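Local coordinates for protein nicastrin (Dictyostelium purpureum, PDB 4R12) that serves as a subunit of the gamma-secretase complex, probably essential for intramembrane cleavage of membrane proteins and putatively recruiting its substrates, at residues L344-T349 / S353-L358. Sequence-based numbering, arbitrary orientation.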
ATOM      1  N   LEU A 344     -14.183 -14.812  -7.889  1.00 27.95           N
ATOM      2  CA  LEU A 344     -13.101 -15.755  -7.661  1.00 29.27           C
ATOM      3  C   LEU A 344     -12.299 -15.946  -8.939  1.00 32.04           C
ATOM      4  O   LEU A 344     -12.808 -16.495  -9.914  1.00 32.41           O
ATOM      5  CB  LEU A 344     -13.659 -17.100  -7.168  1.00 29.78           C
ATOM      6  CG  LEU A 344     -14.410 -17.010  -5.836  1.00 31.84           C
ATOM      7  CD1 LEU A 344     -14.891 -18.391  -5.408  1.00 30.14           C
ATOM      8  CD2 LEU A 344     -13.547 -16.370  -4.735  1.00 26.81           C
ATOM      9  N   HIS A 345     -11.058 -15.468  -8.942  1.00 29.31           N
ATOM     10  CA  HIS A 345     -10.182 -15.635 -10.096  1.00 29.77           C
ATOM     11  C   HIS A 345      -9.185 -16.726  -9.770  1.00 31.99           C
ATOM     12  O   HIS A 345      -8.365 -16.565  -8.873  1.00 29.81           O
ATOM     13  CB  HIS A 345      -9.464 -14.316 -10.434  1.00 26.83           C
ATOM     14  CG  HIS A 345     -10.396 -13.151 -10.568  1.00 26.46           C
ATOM     15  ND1 HIS A 345     -10.636 -12.527 -11.771  1.00 28.88           N
ATOM     16  CD2 HIS A 345     -11.170 -12.521  -9.652  1.00 26.45           C
ATOM     17  CE1 HIS A 345     -11.510 -11.551 -11.591  1.00 27.79           C
ATOM     18  NE2 HIS A 345     -11.851 -11.525 -10.316  1.00 25.63           N
ATOM     19  N   THR A 346      -9.246 -17.830 -10.505  1.00 29.02           N
ATOM     20  CA  THR A 346      -8.508 -19.020 -10.107  1.00 30.79           C
ATOM     21  C   THR A 346      -7.384 -19.358 -11.075  1.00 32.46           C
ATOM     22  O   THR A 346      -7.438 -19.010 -12.255  1.00 31.76           O
ATOM     23  CB  THR A 346      -9.456 -20.250  -9.977  1.00 33.47           C
ATOM     24  OG1 THR A 346     -10.125 -20.481 -11.222  1.00 33.89           O
ATOM     25  CG2 THR A 346     -10.501 -20.003  -8.902  1.00 32.62           C
ATOM     26  N   ALA A 347      -6.359 -20.030 -10.560  1.00 31.85           N
ATOM     27  CA  ALA A 347      -5.273 -20.526 -11.393  1.00 31.61           C
ATOM     28  C   ALA A 347      -4.637 -21.726 -10.709  1.00 33.28           C
ATOM     29  O   ALA A 347      -4.969 -22.045  -9.568  1.00 32.59           O
ATOM     30  CB  ALA A 347      -4.242 -19.426 -11.648  1.00 31.20           C
ATOM     31  N   GLY A 348      -3.736 -22.405 -11.404  1.00 36.11           N
ATOM     32  CA  GLY A 348      -3.173 -23.630 -10.874  1.00 34.08           C
ATOM     33  C   GLY A 348      -4.111 -24.808 -11.080  1.00 39.89           C
ATOM     34  O   GLY A 348      -4.936 -24.798 -11.997  1.00 41.11           O
ATOM     35  N   THR A 349      -3.979 -25.828 -10.237  1.00 37.14           N
ATOM     36  CA  THR A 349      -4.730 -27.069 -10.403  1.00 39.59           C
ATOM     37  C   THR A 349      -5.677 -27.348  -9.239  1.00 40.47           C
ATOM     38  O   THR A 349      -5.438 -26.903  -8.107  1.00 38.07           O
ATOM     39  CB  THR A 349      -3.785 -28.278 -10.548  1.00 40.87           C
ATOM     40  OG1 THR A 349      -2.815 -28.246  -9.491  1.00 44.15           O
ATOM     41  CG2 THR A 349      -3.066 -28.235 -11.877  1.00 43.25           C
ATOM     42  N   SER A 353     -12.256 -27.612  -5.912  1.00 35.96           N
ATOM     43  CA  SER A 353     -12.330 -28.174  -4.558  1.00 39.20           C
ATOM     44  C   SER A 353     -12.348 -27.080  -3.507  1.00 38.75           C
ATOM     45  O   SER A 353     -13.099 -27.145  -2.529  1.00 37.34           O
ATOM     46  CB  SER A 353     -11.148 -29.101  -4.279  1.00 38.12           C
ATOM     47  OG  SER A 353     -11.322 -30.335  -4.938  1.00 50.10           O
ATOM     48  N   VAL A 354     -11.492 -26.088  -3.727  1.00 36.12           N
ATOM     49  CA  VAL A 354     -11.339 -24.952  -2.833  1.00 33.96           C
ATOM     50  C   VAL A 354     -12.479 -23.949  -2.980  1.00 32.81           C
ATOM     51  O   VAL A 354     -13.077 -23.556  -1.987  1.00 33.08           O
ATOM     52  CB  VAL A 354      -9.988 -24.258  -3.075  1.00 35.04           C
ATOM     53  CG1 VAL A 354      -9.811 -23.044  -2.164  1.00 31.18           C
ATOM     54  CG2 VAL A 354      -8.855 -25.267  -2.882  1.00 35.39           C
ATOM     55  N   THR A 355     -12.816 -23.551  -4.206  1.00 30.96           N
ATOM     56  CA  THR A 355     -13.908 -22.586  -4.372  1.00 30.81           C
ATOM     57  C   THR A 355     -15.270 -23.160  -3.951  1.00 32.74           C
ATOM     58  O   THR A 355     -16.151 -22.406  -3.511  1.00 31.44           O
ATOM     59  CB  THR A 355     -14.018 -22.068  -5.825  1.00 33.98           C
ATOM     60  OG1 THR A 355     -14.267 -23.156  -6.715  1.00 34.56           O
ATOM     61  CG2 THR A 355     -12.732 -21.329  -6.251  1.00 32.91           C
ATOM     62  N   ASP A 356     -15.453 -24.474  -4.075  1.00 30.81           N
ATOM     63  CA  ASP A 356     -16.706 -25.081  -3.604  1.00 35.24           C
ATOM     64  C   ASP A 356     -16.909 -24.811  -2.104  1.00 31.86           C
ATOM     65  O   ASP A 356     -18.022 -24.526  -1.663  1.00 31.11           O
ATOM     66  CB  ASP A 356     -16.737 -26.593  -3.876  1.00 33.54           C
ATOM     67  CG  ASP A 356     -17.061 -26.931  -5.339  1.00 38.66           C
ATOM     68  OD1 ASP A 356     -17.247 -26.003  -6.166  1.00 37.07           O
ATOM     69  OD2 ASP A 356     -17.115 -28.134  -5.659  1.00 42.20           O
ATOM     70  N   ILE A 357     -15.831 -24.871  -1.328  1.00 32.21           N
ATOM     71  CA  ILE A 357     -15.928 -24.626   0.112  1.00 33.64           C
ATOM     72  C   ILE A 357     -16.272 -23.160   0.398  1.00 30.75           C
ATOM     73  O   ILE A 357     -17.091 -22.858   1.280  1.00 31.85           O
ATOM     74  CB  ILE A 357     -14.620 -25.028   0.830  1.00 34.41           C
ATOM     75  CG1 ILE A 357     -14.391 -26.531   0.667  1.00 35.24           C
ATOM     76  CG2 ILE A 357     -14.684 -24.675   2.307  1.00 31.46           C
ATOM     77  CD1 ILE A 357     -12.948 -26.947   0.777  1.00 34.92           C
ATOM     78  N   LEU A 358     -15.664 -22.248  -0.359  1.00 31.14           N
ATOM     79  CA  LEU A 358     -16.006 -20.830  -0.243  1.00 29.60           C
ATOM     80  C   LEU A 358     -17.489 -20.575  -0.491  1.00 30.00           C
ATOM     81  O   LEU A 358     -18.125 -19.868   0.290  1.00 28.68           O
ATOM     82  CB  LEU A 358     -15.178 -19.975  -1.210  1.00 29.32           C
ATOM     83  CG  LEU A 358     -13.863 -19.392  -0.710  1.00 31.56           C
ATOM     84  CD1 LEU A 358     -13.159 -18.672  -1.836  1.00 31.27           C
ATOM     85  CD2 LEU A 358     -14.105 -18.428   0.449  1.00 31.03           C
TER
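Leu-344 reaches from the strand to the helix with a forked tip that meets two helix residues about one turn apart. Its CD2 faces CD1 of Leu-358 at 3.7 Å, the two branched chains crossing at a slant; its CD1 lies mainly against Thr-355, 3.7 Å from CG2, and also near Leu-358 CD1. CG stands anti to the carbonyl carbon (chi1 -62°). Leucine suits this buried place because its two methyls make an apolar fork. Leu-358 is likewise buried and apolar, wedged among Leu-344, Ile-400, Phe-372 and Phe-437. The third contact is methyl to methyl: CG2 of Thr-346 touches CG2 of Thr-355 at 3.7 Å, the side chains meeting nearly at right angles. Beta-branched Thr-346 suits a strand and offers its methyl at the partly exposed margin.

Strand 339-347, helix 352-362 and strand 370-374 form a beta-alpha-beta unit of the nicastrin large lobe, whose family belongs to the zinc exopeptidase clan. In the short segments the helix runs back against the strand at 161°, with axes 10.6 Å apart. Val-398 of strand 397-401 extends the apolar layer around Leu-344.

Polar groups are kept apart from this methyl contact. Thr-355, partly exposed yet central, holds OG1 between backbone N and carbonyl carbon (chi1 60°), where it makes weak hydrogen bonds to the carbonyls of Thr-351 and Ser-352; threonine thus gives a methyl to the strand and a hydroxyl to its own helix. By strand alternation His-345 points to the other face, its NE2 hydrogen-bonded with Thr-401 OG1 and His-403 O.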